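Local atomic coordinates of probable n-acetylneuraminic acid outer membrane channel protein NANC (Escherichia coli, PDB entry 2WJR), a protein that forms a monomeric, weakly anion-selective beta-barrel channel in the outer membrane through which N-acetylneuraminic acid, a sialic acid, enters the bacterium. Residues S79-Y85 with A111-Q115; Q114-S118 with N154-Y158; R157-H161 with D190-V194; A165-V171 with I184-D190. The protein carries 1 engineered substitution. All coordinates share one frame; numbering follows the deposited sequence. Where two conformers were deposited one is given.

Contact 1. Residues S79-Y85 with A111-Q115. With PO4 (phosphate ion), chain D.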
loop_
_atom_site.group_PDB
_atom_site.type_symbol
_atom_site.label_atom_id
_atom_site.label_comp_id
_atom_site.label_asym_id
_atom_site.label_seq_id
_atom_site.Cartn_x
_atom_site.Cartn_y
_atom_site.Cartn_z
ATOM N N SER A 79 -2.298 -14.533 3.993
ATOM C CA SER A 79 -1.250 -15.202 3.218
ATOM C C SER A 79 -1.158 -16.669 3.659
ATOM O O SER A 79 -1.886 -17.093 4.541
ATOM C CB SER A 79 0.103 -14.519 3.420
ATOM O OG SER A 79 0.564 -14.668 4.762
ATOM N N SER A 80 -0.249 -17.423 3.052
ATOM C CA SER A 80 -0.023 -18.833 3.433
ATOM C C SER A 80 0.530 -18.964 4.861
ATOM O O SER A 80 0.309 -19.980 5.514
ATOM C CB SER A 80 0.916 -19.502 2.440
ATOM O OG SER A 80 2.215 -18.948 2.550
ATOM N N ASN A 81 1.219 -17.932 5.360
ATOM C CA ASN A 81 1.640 -17.911 6.765
ATOM C C ASN A 81 0.476 -17.708 7.718
ATOM O O ASN A 81 0.550 -18.108 8.866
ATOM C CB ASN A 81 2.699 -16.830 7.024
ATOM C CG ASN A 81 4.022 -17.128 6.354
ATOM O OD1 ASN A 81 4.441 -18.267 6.284
ATOM N ND2 ASN A 81 4.686 -16.099 5.866
ATOM N N GLY A 82 -0.598 -17.065 7.252
ATOM C CA GLY A 82 -1.766 -16.785 8.103
ATOM C C GLY A 82 -2.333 -15.365 7.960
ATOM O O GLY A 82 -2.221 -14.740 6.901
ATOM N N THR A 83 -2.929 -14.861 9.036
ATOM C CA THR A 83 -3.667 -13.592 8.982
ATOM C C THR A 83 -2.934 -12.506 9.759
ATOM O O THR A 83 -2.386 -12.743 10.832
ATOM C CB THR A 83 -5.102 -13.745 9.528
ATOM O OG1 THR A 83 -5.792 -14.767 8.791
ATOM C CG2 THR A 83 -5.872 -12.414 9.425
ATOM N N ARG A 84 -2.911 -11.312 9.181
ATOM C CA ARG A 84 -2.278 -10.157 9.795
ATOM C C ARG A 84 -3.316 -9.036 9.859
ATOM O O ARG A 84 -3.917 -8.716 8.853
ATOM C CB ARG A 84 -1.096 -9.722 8.954
ATOM C CG ARG A 84 -0.320 -8.544 9.491
ATOM C CD ARG A 84 0.584 -8.021 8.386
ATOM N NE ARG A 84 -0.154 -7.106 7.501
ATOM C CZ ARG A 84 0.251 -6.699 6.297
ATOM N NH1 ARG A 84 -0.494 -5.835 5.610
ATOM N NH2 ARG A 84 1.381 -7.138 5.760
ATOM N N TYR A 85 -3.488 -8.456 11.039
ATOM C CA TYR A 85 -4.528 -7.445 11.273
ATOM C C TYR A 85 -3.877 -6.077 11.430
ATOM O O TYR A 85 -2.949 -5.926 12.244
ATOM C CB TYR A 85 -5.293 -7.788 12.535
ATOM C CG TYR A 85 -6.074 -9.079 12.460
ATOM C CD1 TYR A 85 -7.255 -9.164 11.699
ATOM C CD2 TYR A 85 -5.641 -10.220 13.133
ATOM C CE1 TYR A 85 -7.979 -10.326 11.634
ATOM C CE2 TYR A 85 -6.371 -11.413 13.061
ATOM C CZ TYR A 85 -7.539 -11.448 12.316
ATOM O OH TYR A 85 -8.263 -12.617 12.235
ATOM N N ALA A 111 -1.220 -12.651 13.523
ATOM C CA ALA A 111 -1.964 -13.627 14.312
ATOM C C ALA A 111 -1.216 -14.964 14.378
ATOM O O ALA A 111 -1.747 -15.947 14.879
ATOM C CB ALA A 111 -3.357 -13.838 13.720
ATOM N N TYR A 112 0.007 -14.989 13.882
ATOM C CA TYR A 112 0.829 -16.188 13.880
ATOM C C TYR A 112 2.239 -15.822 14.315
ATOM O O TYR A 112 2.703 -14.699 14.077
ATOM C CB TYR A 112 0.853 -16.823 12.497
ATOM C CG TYR A 112 1.258 -15.888 11.376
ATOM C CD1 TYR A 112 0.345 -14.997 10.809
ATOM C CD2 TYR A 112 2.553 -15.905 10.872
ATOM C CE1 TYR A 112 0.725 -14.147 9.763
ATOM C CE2 TYR A 112 2.939 -15.061 9.848
ATOM C CZ TYR A 112 2.026 -14.194 9.293
ATOM O OH TYR A 112 2.443 -13.380 8.280
ATOM N N ARG A 113 2.900 -16.772 14.958
ATOM C CA ARG A 113 4.241 -16.560 15.505
ATOM C C ARG A 113 5.320 -17.090 14.567
ATOM O O ARG A 113 5.107 -18.037 13.817
ATOM C CB ARG A 113 4.343 -17.171 16.896
ATOM C CG ARG A 113 3.368 -16.545 17.860
ATOM C CD ARG A 113 3.273 -17.276 19.172
ATOM N NE ARG A 113 4.433 -17.049 20.028
ATOM C CZ ARG A 113 5.181 -18.004 20.587
ATOM N NH1 ARG A 113 4.924 -19.295 20.386
ATOM N NH2 ARG A 113 6.200 -17.666 21.366
ATOM N N GLN A 114 6.463 -16.411 14.546
ATOM C CA GLN A 114 7.530 -16.737 13.616
ATOM C C GLN A 114 8.856 -16.641 14.338
ATOM O O GLN A 114 9.016 -15.849 15.273
ATOM C CB GLN A 114 7.573 -15.784 12.410
ATOM C CG GLN A 114 6.429 -15.947 11.414
ATOM C CD GLN A 114 6.366 -14.816 10.414
ATOM O OE1 GLN A 114 6.197 -13.643 10.787
ATOM N NE2 GLN A 114 6.484 -15.153 9.150
ATOM N N GLN A 115 9.812 -17.423 13.854
ATOM C CA GLN A 115 11.155 -17.397 14.417
ATOM C C GLN A 115 11.805 -16.017 14.230
ATOM O O GLN A 115 11.933 -15.506 13.103
ATOM C CB GLN A 115 12.037 -18.483 13.803
ATOM C CG GLN A 115 13.379 -18.563 14.531
ATOM C CD GLN A 115 14.394 -19.488 13.878
ATOM O OE1 GLN A 115 15.123 -20.194 14.581
ATOM N NE2 GLN A 115 14.495 -19.446 12.554
HETATM P P PO4 D . 4.389 -12.987 21.434
HETATM O O1 PO4 D . 4.236 -13.207 22.920
HETATM O O2 PO4 D . 3.078 -12.425 20.928
HETATM O O3 PO4 D . 5.510 -11.992 21.170
HETATM O O4 PO4 D . 4.715 -14.310 20.769
#
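Thr-83 and Ala-111 bring the two backbones to 5.6 Å between their CA atoms, and one bond joins the two segments there: Ala-111 N donates to Thr-83 O at 2.9 Å, with an N-H...O angle of 161°. Segment 79-85 turns tightly just before this point, Ser-79 and Gly-82 exchanging two backbone hydrogen bonds. Beyond the bond, Tyr-112 lays its ring over the turn. With CG between the backbone N and the carbonyl carbon (chi1 53°), the ring is carried across segment 79-85, so that Asn-81 O stands 3.4 Å above one face, off-centre, and Asn-81 CB approaches Tyr-112 CE2 to 3.3 Å. Here the strands 82-94 and 99-110, neighbours in the wall of the KdgM-family barrel, give way to extracellular loops. On the barrel side, Ala-111 CB rests 3.9 Å from Tyr-85 CE2. Gln-114 crosses Asn-81 at about a right angle, the amide planes 58° apart, while its OE1 is held by Lys-110. Arg-113 points elsewhere: its NE donates, in the guanidinium plane, to O4 of a phosphate ion probably from the crystallisation liquor, at 2.9 Å, and Arg-123 binds the same ion.

Contact 2. Residues Q114-S118 with N154-Y158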
loop_
_atom_site.group_PDB
_atom_site.type_symbol
_atom_site.label_atom_id
_atom_site.label_comp_id
_atom_site.label_asym_id
_atom_site.label_seq_id
_atom_site.Cartn_x
_atom_site.Cartn_y
_atom_site.Cartn_z
ATOM N N GLN A 114 6.463 -16.411 14.546
ATOM C CA GLN A 114 7.530 -16.737 13.616
ATOM C C GLN A 114 8.856 -16.641 14.338
ATOM O O GLN A 114 9.016 -15.849 15.273
ATOM C CB GLN A 114 7.573 -15.784 12.410
ATOM C CG GLN A 114 6.429 -15.947 11.414
ATOM C CD GLN A 114 6.366 -14.816 10.414
ATOM O OE1 GLN A 114 6.197 -13.643 10.787
ATOM N NE2 GLN A 114 6.484 -15.153 9.150
ATOM N N GLN A 115 9.812 -17.423 13.854
ATOM C CA GLN A 115 11.155 -17.397 14.417
ATOM C C GLN A 115 11.805 -16.017 14.230
ATOM O O GLN A 115 11.933 -15.506 13.103
ATOM C CB GLN A 115 12.037 -18.483 13.803
ATOM C CG GLN A 115 13.379 -18.563 14.531
ATOM C CD GLN A 115 14.394 -19.488 13.878
ATOM O OE1 GLN A 115 15.123 -20.194 14.581
ATOM N NE2 GLN A 115 14.495 -19.446 12.554
ATOM N N ASP A 116 12.235 -15.436 15.345
ATOM C CA ASP A 116 12.937 -14.156 15.313
ATOM C C ASP A 116 14.441 -14.294 15.107
ATOM O O ASP A 116 14.964 -15.399 14.918
ATOM C CB ASP A 116 12.559 -13.284 16.530
ATOM C CG ASP A 116 13.261 -13.667 17.825
ATOM O OD1 ASP A 116 14.232 -14.483 17.843
ATOM O OD2 ASP A 116 12.817 -13.106 18.849
ATOM N N LEU A 117 15.135 -13.162 15.094
ATOM C CA LEU A 117 16.557 -13.149 14.750
ATOM C C LEU A 117 17.408 -13.943 15.759
ATOM O O LEU A 117 18.481 -14.394 15.402
ATOM C CB LEU A 117 17.078 -11.724 14.674
ATOM C CG LEU A 117 16.630 -10.918 13.467
ATOM C CD1 LEU A 117 16.960 -9.434 13.694
ATOM C CD2 LEU A 117 17.315 -11.426 12.251
ATOM N N SER A 118 16.903 -14.072 16.984
ATOM C CA SER A 118 17.614 -14.793 18.042
ATOM C C SER A 118 17.253 -16.282 18.060
ATOM O O SER A 118 17.784 -17.042 18.880
ATOM C CB SER A 118 17.322 -14.155 19.394
ATOM O OG SER A 118 17.746 -12.798 19.403
ATOM N N ASN A 154 9.445 -5.966 17.291
ATOM C CA ASN A 154 10.169 -7.060 17.971
ATOM C C ASN A 154 11.477 -7.388 17.251
ATOM O O ASN A 154 11.913 -6.633 16.383
ATOM C CB ASN A 154 9.239 -8.268 18.093
ATOM C CG ASN A 154 8.121 -8.036 19.070
ATOM O OD1 ASN A 154 8.331 -7.427 20.116
ATOM N ND2 ASN A 154 6.914 -8.515 18.743
ATOM N N ASP A 155 12.116 -8.513 17.586
ATOM C CA ASP A 155 13.482 -8.770 17.112
ATOM C C ASP A 155 13.511 -9.408 15.731
ATOM O O ASP A 155 13.891 -10.563 15.571
ATOM C CB ASP A 155 14.235 -9.638 18.147
ATOM C CG ASP A 155 15.688 -9.845 17.796
ATOM O OD1 ASP A 155 16.240 -9.049 16.994
ATOM O OD2 ASP A 155 16.285 -10.823 18.339
ATOM N N TYR A 156 13.099 -8.630 14.735
ATOM C CA TYR A 156 13.078 -9.036 13.346
ATOM C C TYR A 156 13.717 -7.978 12.488
ATOM O O TYR A 156 13.987 -6.876 12.953
ATOM C CB TYR A 156 11.641 -9.236 12.878
ATOM C CG TYR A 156 10.904 -10.325 13.599
ATOM C CD1 TYR A 156 10.946 -11.637 13.143
ATOM C CD2 TYR A 156 10.149 -10.048 14.709
ATOM C CE1 TYR A 156 10.267 -12.648 13.806
ATOM C CE2 TYR A 156 9.458 -11.029 15.359
ATOM C CZ TYR A 156 9.532 -12.339 14.902
ATOM O OH TYR A 156 8.821 -13.297 15.556
ATOM N N ARG A 157 13.944 -8.299 11.225
ATOM C CA ARG A 157 14.515 -7.331 10.318
ATOM C C ARG A 157 13.877 -7.414 8.949
ATOM O O ARG A 157 13.327 -8.438 8.577
ATOM C CB ARG A 157 16.037 -7.517 10.208
ATOM C CG ARG A 157 16.448 -8.792 9.507
ATOM C CD ARG A 157 17.983 -8.878 9.390
ATOM N NE ARG A 157 18.440 -10.040 8.640
ATOM C CZ ARG A 157 18.433 -10.161 7.313
ATOM N NH1 ARG A 157 18.913 -11.271 6.752
ATOM N NH2 ARG A 157 17.957 -9.196 6.533
ATOM N N TYR A 158 13.980 -6.315 8.206
ATOM C CA TYR A 158 13.652 -6.296 6.796
ATOM C C TYR A 158 14.850 -6.785 5.989
ATOM O O TYR A 158 15.973 -6.944 6.513
ATOM C CB TYR A 158 13.233 -4.867 6.375
ATOM C CG TYR A 158 11.941 -4.466 7.046
ATOM C CD1 TYR A 158 11.932 -3.591 8.133
ATOM C CD2 TYR A 158 10.732 -5.025 6.654
ATOM C CE1 TYR A 158 10.755 -3.250 8.780
ATOM C CE2 TYR A 158 9.535 -4.691 7.301
ATOM C CZ TYR A 158 9.551 -3.808 8.370
ATOM O OH TYR A 158 8.382 -3.426 9.036
HETATM O O HOH W 1 11.136 -10.805 19.077
HETATM O O HOH W 2 15.283 -11.605 20.573
#
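Three direct hydrogen bonds tie segment 114-118 to Asp-155 and Tyr-156. The hydroxyl of Tyr-156 donates to Gln-114 O at 2.6 Å, from above the carbonyl plane. Leu-117 N reaches Asp-155 O almost straight, at 173°. With Asp-155 CG anti to the backbone N (chi1 -175°), OD2 is carried to Ser-118, whose OG, in the conformer given, donates to it at 2.7 Å. The side chains of Asp-116 and Asp-155 cross at about a right angle, their OD2 atoms 4.2 Å apart. One water bridges Asp-116 OD2 and Asp-155 N; a second donates to Asp-155 OD2 and weakly to Asp-116 OD2, which probably eases the like charges. Two local turns present these groups: Asp-116 OD1 takes Ser-118 N in an Asx turn, also receiving Asp-120 N, and Asp-155 centres an inverse gamma turn. In this way two extracellular loops of the barrel, 109-127 and 150-166, are joined. Packing surrounds the polar centre. Asp-116 CB makes a CH-pi contact over one face of the Tyr-156 ring, 3.8 Å from its centroid. Leu-117 CD2 crosses the aliphatic chain of Arg-157, meeting CD at 3.9 Å, and the Arg-157 guanidinium continues to a salt bridge with Asp-199.

Contact 3. Residues R157-H161 with D190-V194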
loop_
_atom_site.group_PDB
_atom_site.type_symbol
_atom_site.label_atom_id
_atom_site.label_comp_id
_atom_site.label_asym_id
_atom_site.label_seq_id
_atom_site.Cartn_x
_atom_site.Cartn_y
_atom_site.Cartn_z
ATOM N N ARG A 157 13.944 -8.299 11.225
ATOM C CA ARG A 157 14.515 -7.331 10.318
ATOM C C ARG A 157 13.877 -7.414 8.949
ATOM O O ARG A 157 13.327 -8.438 8.577
ATOM C CB ARG A 157 16.037 -7.517 10.208
ATOM C CG ARG A 157 16.448 -8.792 9.507
ATOM C CD ARG A 157 17.983 -8.878 9.390
ATOM N NE ARG A 157 18.440 -10.040 8.640
ATOM C CZ ARG A 157 18.433 -10.161 7.313
ATOM N NH1 ARG A 157 18.913 -11.271 6.752
ATOM N NH2 ARG A 157 17.957 -9.196 6.533
ATOM N N TYR A 158 13.980 -6.315 8.206
ATOM C CA TYR A 158 13.652 -6.296 6.796
ATOM C C TYR A 158 14.850 -6.785 5.989
ATOM O O TYR A 158 15.973 -6.944 6.513
ATOM C CB TYR A 158 13.233 -4.867 6.375
ATOM C CG TYR A 158 11.941 -4.466 7.046
ATOM C CD1 TYR A 158 11.932 -3.591 8.133
ATOM C CD2 TYR A 158 10.732 -5.025 6.654
ATOM C CE1 TYR A 158 10.755 -3.250 8.780
ATOM C CE2 TYR A 158 9.535 -4.691 7.301
ATOM C CZ TYR A 158 9.551 -3.808 8.370
ATOM O OH TYR A 158 8.382 -3.426 9.036
ATOM N N ALA A 159 14.597 -7.039 4.724
ATOM C CA ALA A 159 15.586 -7.588 3.807
ATOM C C ALA A 159 16.713 -6.588 3.519
ATOM O O ALA A 159 17.675 -6.912 2.810
ATOM C CB ALA A 159 14.892 -8.029 2.530
ATOM N N ASN A 160 16.594 -5.371 4.067
ATOM C CA ASN A 160 17.653 -4.375 3.952
ATOM C C ASN A 160 18.587 -4.415 5.174
ATOM O O ASN A 160 19.384 -3.518 5.363
ATOM C CB ASN A 160 17.048 -2.973 3.800
ATOM C CG ASN A 160 16.272 -2.540 5.027
ATOM O OD1 ASN A 160 16.013 -3.333 5.942
ATOM N ND2 ASN A 160 15.880 -1.265 5.054
ATOM N N HIS A 161 18.433 -5.434 6.015
ATOM C CA HIS A 161 19.252 -5.629 7.238
ATOM C C HIS A 161 19.079 -4.571 8.300
ATOM O O HIS A 161 19.936 -4.409 9.161
ATOM C CB HIS A 161 20.736 -5.860 6.877
ATOM C CG HIS A 161 20.952 -7.158 6.169
ATOM N ND1 HIS A 161 21.524 -8.256 6.781
ATOM C CD2 HIS A 161 20.605 -7.560 4.921
ATOM C CE1 HIS A 161 21.549 -9.266 5.930
ATOM N NE2 HIS A 161 20.994 -8.873 4.795
ATOM N N ASP A 190 13.198 0.488 -1.138
ATOM C CA ASP A 190 14.374 0.391 -0.270
ATOM C C ASP A 190 15.200 -0.824 -0.761
ATOM O O ASP A 190 14.925 -1.384 -1.814
ATOM C CB ASP A 190 13.907 0.240 1.193
ATOM C CG ASP A 190 14.927 0.735 2.209
ATOM O OD1 ASP A 190 16.110 0.284 2.169
ATOM O OD2 ASP A 190 14.527 1.528 3.092
ATOM N N ARG A 191 16.209 -1.226 -0.010
ATOM C CA ARG A 191 16.994 -2.399 -0.406
ATOM C C ARG A 191 16.331 -3.674 0.112
ATOM O O ARG A 191 16.892 -4.372 0.942
ATOM C CB ARG A 191 18.413 -2.263 0.124
ATOM C CG ARG A 191 19.155 -1.061 -0.453
ATOM C CD ARG A 191 20.662 -1.166 -0.123
ATOM N NE ARG A 191 21.224 -2.331 -0.810
ATOM C CZ ARG A 191 21.538 -2.365 -2.112
ATOM N NH1 ARG A 191 22.033 -3.480 -2.661
ATOM N NH2 ARG A 191 21.396 -1.287 -2.873
ATOM N N GLN A 192 15.137 -3.973 -0.398
ATOM C CA GLN A 192 14.322 -5.068 0.116
ATOM C C GLN A 192 14.123 -6.175 -0.917
ATOM O O GLN A 192 13.313 -7.092 -0.708
ATOM C CB GLN A 192 12.957 -4.542 0.588
ATOM C CG GLN A 192 13.030 -3.807 1.906
ATOM C CD GLN A 192 11.665 -3.496 2.501
ATOM O OE1 GLN A 192 11.236 -4.142 3.452
ATOM N NE2 GLN A 192 10.974 -2.499 1.938
ATOM N N GLY A 193 14.869 -6.095 -2.014
ATOM C CA GLY A 193 14.816 -7.134 -3.028
ATOM C C GLY A 193 15.487 -8.383 -2.468
ATOM O O GLY A 193 16.456 -8.292 -1.688
ATOM N N VAL A 194 14.927 -9.534 -2.825
ATOM C CA VAL A 194 15.463 -10.837 -2.451
ATOM C C VAL A 194 15.458 -11.684 -3.716
ATOM O O VAL A 194 14.420 -11.837 -4.364
ATOM C CB VAL A 194 14.619 -11.541 -1.360
ATOM C CG1 VAL A 194 15.248 -12.884 -0.970
ATOM C CG2 VAL A 194 14.481 -10.646 -0.128
HETATM O O HOH W 3 11.942 -6.748 3.705
#
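Ala-159 and Gln-192 approach to 4.6 Å between CA atoms, and Asn-160 and Arg-191 to 4.8 Å, where a type I beta turn from Tyr-158 to His-161 faces an inverse gamma turn centred on Arg-191. The backbones touch without bonding: Asn-160 CA comes within 3.1 Å of Arg-191 O, whereas Asn-160 N meets the same oxygen at too poor an angle. Direct polar contact between the segments is slight, a weak bond of 3.3 Å from Asn-160 ND2 to Asp-190 OD1, the amide and carboxylate planes 82° apart. Each partner is held more firmly by others. Asn-160 ND2 also donates to Trp-164 O, and Asp-190 OD1 takes Arg-191 N on its anti lone pair at 2.7 Å. Gln-192 lies beside Tyr-158 and points the same way, its amide plane 88° from the ring. Its OE1, 3.4 Å from Tyr-158 CD2, accepts from a water that in turn accepts from Ala-159 N, giving the turn a bridged link to the second segment. At the other end of the amide, NE2 donates to Leu-189 O and to the hydroxyl of Tyr-150, which fixes the rotation of the group. The methyl of Ala-159 packs 3.8 Å from Val-194 CG2; with CG1 anti to the backbone N (chi1 -178°), CG2 is the branch presented to it. Gln-192 and Gly-193, both facing Leu-201, form a classic beta bulge where the short strand 193-195 begins, so the contact seats one extracellular loop of the porin on the irregular start of a strand in the next.

Contact 4. Residues A165-V171 with I184-D190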
loop_
_atom_site.group_PDB
_atom_site.type_symbol
_atom_site.label_atom_id
_atom_site.label_comp_id
_atom_site.label_asym_id
_atom_site.label_seq_id
_atom_site.Cartn_x
_atom_site.Cartn_y
_atom_site.Cartn_z
ATOM N N ALA A 165 12.345 0.339 7.240
ATOM C CA ALA A 165 12.539 0.547 5.831
ATOM C C ALA A 165 11.486 1.514 5.332
ATOM O O ALA A 165 10.538 1.872 6.055
ATOM C CB ALA A 165 12.445 -0.746 5.063
ATOM N N THR A 166 11.669 1.903 4.090
ATOM C CA THR A 166 10.820 2.903 3.435
ATOM C C THR A 166 10.274 2.380 2.117
ATOM O O THR A 166 10.775 1.393 1.545
ATOM C CB THR A 166 11.587 4.247 3.205
ATOM O OG1 THR A 166 12.698 4.035 2.319
ATOM C CG2 THR A 166 12.062 4.819 4.511
ATOM N N GLU A 167 9.179 2.990 1.670
ATOM C CA GLU A 167 8.735 2.839 0.302
ATOM C C GLU A 167 8.315 4.220 -0.182
ATOM O O GLU A 167 7.827 5.049 0.595
ATOM C CB GLU A 167 7.559 1.864 0.169
ATOM C CG GLU A 167 7.779 0.465 0.773
ATOM C CD GLU A 167 6.606 -0.484 0.515
ATOM O OE1 GLU A 167 5.668 -0.107 -0.236
ATOM O OE2 GLU A 167 6.622 -1.610 1.064
ATOM N N ASN A 168 8.517 4.452 -1.463
ATOM C CA ASN A 168 8.016 5.636 -2.114
ATOM C C ASN A 168 7.396 5.238 -3.427
ATOM O O ASN A 168 8.058 4.633 -4.281
ATOM C CB ASN A 168 9.130 6.658 -2.306
ATOM C CG ASN A 168 9.449 7.410 -1.032
ATOM O OD1 ASN A 168 8.724 8.333 -0.646
ATOM N ND2 ASN A 168 10.526 6.989 -0.339
ATOM N N ALA A 169 6.106 5.566 -3.572
ATOM C CA ALA A 169 5.324 5.237 -4.758
ATOM C C ALA A 169 4.917 6.539 -5.469
ATOM O O ALA A 169 4.401 7.457 -4.834
ATOM C CB ALA A 169 4.076 4.403 -4.367
ATOM N N PHE A 170 5.170 6.596 -6.771
ATOM C CA PHE A 170 4.858 7.753 -7.610
ATOM C C PHE A 170 3.958 7.273 -8.732
ATOM O O PHE A 170 4.334 6.384 -9.498
ATOM C CB PHE A 170 6.135 8.385 -8.184
ATOM C CG PHE A 170 7.147 8.723 -7.145
ATOM C CD1 PHE A 170 8.114 7.804 -6.770
ATOM C CD2 PHE A 170 7.129 9.956 -6.518
ATOM C CE1 PHE A 170 9.043 8.119 -5.789
ATOM C CE2 PHE A 170 8.059 10.271 -5.556
ATOM C CZ PHE A 170 9.019 9.342 -5.196
ATOM N N VAL A 171 2.776 7.874 -8.833
ATOM C CA VAL A 171 1.754 7.398 -9.751
ATOM C C VAL A 171 1.345 8.569 -10.646
ATOM O O VAL A 171 1.081 9.666 -10.153
ATOM C CB VAL A 171 0.508 6.859 -9.022
ATOM C CG1 VAL A 171 -0.529 6.338 -10.058
ATOM C CG2 VAL A 171 0.854 5.752 -7.995
ATOM N N ILE A 184 0.670 4.908 -14.850
ATOM C CA ILE A 184 1.996 4.319 -14.713
ATOM C C ILE A 184 2.529 4.694 -13.343
ATOM O O ILE A 184 2.101 5.681 -12.757
ATOM C CB ILE A 184 2.950 4.785 -15.827
ATOM C CG1 ILE A 184 3.135 6.292 -15.803
ATOM C CG2 ILE A 184 2.411 4.319 -17.159
ATOM C CD1 ILE A 184 4.215 6.778 -16.752
ATOM N N GLU A 185 3.458 3.897 -12.846
ATOM C CA GLU A 185 3.905 4.026 -11.476
ATOM C C GLU A 185 5.345 3.584 -11.351
ATOM O O GLU A 185 5.749 2.589 -11.940
ATOM C CB GLU A 185 2.993 3.192 -10.559
ATOM C CG GLU A 185 3.445 3.070 -9.113
ATOM C CD GLU A 185 2.480 2.276 -8.250
ATOM O OE1 GLU A 185 2.807 2.008 -7.066
ATOM O OE2 GLU A 185 1.398 1.931 -8.747
ATOM N N TYR A 186 6.116 4.351 -10.595
ATOM C CA TYR A 186 7.445 3.939 -10.192
ATOM C C TYR A 186 7.492 3.909 -8.661
ATOM O O TYR A 186 7.069 4.864 -7.999
ATOM C CB TYR A 186 8.531 4.875 -10.757
ATOM C CG TYR A 186 9.851 4.661 -10.042
ATOM C CD1 TYR A 186 10.681 3.594 -10.381
ATOM C CD2 TYR A 186 10.243 5.488 -8.991
ATOM C CE1 TYR A 186 11.869 3.361 -9.698
ATOM C CE2 TYR A 186 11.424 5.262 -8.305
ATOM C CZ TYR A 186 12.234 4.198 -8.666
ATOM O OH TYR A 186 13.405 3.977 -7.977
ATOM N N ASP A 187 7.988 2.808 -8.103
ATOM C CA ASP A 187 8.226 2.733 -6.668
ATOM C C ASP A 187 9.684 2.402 -6.410
ATOM O O ASP A 187 10.319 1.673 -7.187
ATOM C CB ASP A 187 7.362 1.662 -5.998
ATOM C CG ASP A 187 6.018 1.540 -6.622
ATOM O OD1 ASP A 187 5.203 2.465 -6.446
ATOM O OD2 ASP A 187 5.777 0.526 -7.308
ATOM N N TYR A 188 10.203 2.977 -5.336
ATOM C CA TYR A 188 11.455 2.532 -4.763
ATOM C C TYR A 188 11.143 1.919 -3.400
ATOM O O TYR A 188 10.636 2.600 -2.475
ATOM C CB TYR A 188 12.463 3.667 -4.651
ATOM C CG TYR A 188 13.770 3.136 -4.096
ATOM C CD1 TYR A 188 14.244 3.557 -2.860
ATOM C CD2 TYR A 188 14.480 2.152 -4.784
ATOM C CE1 TYR A 188 15.430 3.052 -2.336
ATOM C CE2 TYR A 188 15.660 1.633 -4.270
ATOM C CZ TYR A 188 16.121 2.083 -3.041
ATOM O OH TYR A 188 17.279 1.560 -2.523
ATOM N N LEU A 189 11.413 0.620 -3.277
ATOM C CA LEU A 189 11.031 -0.118 -2.081
ATOM C C LEU A 189 12.225 -0.421 -1.148
ATOM O O LEU A 189 12.231 -1.424 -0.434
ATOM C CB LEU A 189 10.310 -1.385 -2.504
ATOM C CG LEU A 189 9.112 -1.133 -3.424
ATOM C CD1 LEU A 189 8.478 -2.469 -3.790
ATOM C CD2 LEU A 189 8.067 -0.196 -2.772
ATOM N N ASP A 190 13.198 0.488 -1.138
ATOM C CA ASP A 190 14.374 0.391 -0.270
ATOM C C ASP A 190 15.200 -0.824 -0.761
ATOM O O ASP A 190 14.925 -1.384 -1.814
ATOM C CB ASP A 190 13.907 0.240 1.193
ATOM C CG ASP A 190 14.927 0.735 2.209
ATOM O OD1 ASP A 190 16.110 0.284 2.169
ATOM O OD2 ASP A 190 14.527 1.528 3.092
HETATM O O HOH W 4 11.784 4.287 -0.589
#
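Phe-170 and Tyr-186 mark the close-fitting part of this strand pair, whose axes run 4.7 Å apart. Phe-170 N donates to Tyr-186 O at 2.8 Å and Tyr-186 N returns a bond to Phe-170 O; Asn-168 and Tyr-188 repeat the exchange. Between them sits the non-hydrogen-bonded pair Ala-169 and Asp-187, Asp-187 OD1 only 3.1 Å from Ala-169 CB. Strands 164-174 and 180-188 thus form a regular antiparallel hairpin of the transmembrane barrel. With Tyr-186 CG anti to the backbone N (chi1 165°), its side chain lies beside that of Phe-170, whose CD1 meets the Tyr-186 ring at its edge, 3.9 Å from CD2. Phe-170 also stacks on Trp-145 and touches a bound n-octane, consistent with a lipid-facing surface. The face bearing Glu-185 and Asp-187 is acidic: Glu-185 OE1 and Asp-187 OD1 stand 2.5 Å apart, so one probably carries a proton, and Arg-207 forms salt bridges with both residues. Toward the extracellular end regular backbone pairing stops and a side chain and a water take over: Thr-166 N donates to Asp-190 OD2 at 3.1 Å, while the water bridges Thr-166 OG1, Asn-168 ND2 and Tyr-188 O. Thr-166 O is buried without a partner.

Overall arrangement
Contacts 1 and 2 are surface contacts among the extracellular loops and share Gln-114 and Gln-115, so loop 109-127 is held both by the turn at 79-82 and by loop 150-166. Contact 3 carries that second loop on, through Arg-157 and Tyr-158, to 190-194. Contacts 3 and 4 are both partly buried, and none is wholly core; contact 4, sharing Asp-190 with contact 3, lies nearest the chain's centre, about 10 Å between centres. The chemistry follows this descent: one backbone bond and ring cover in contact 1, mixed polar bonds in contact 2, water-mediated and weak bonds in contact 3, and in contact 4 regular strand pairing between an aromatic face (Phe-170, Tyr-186) and an acidic one (Glu-185, Asp-187) paired with Arg-207.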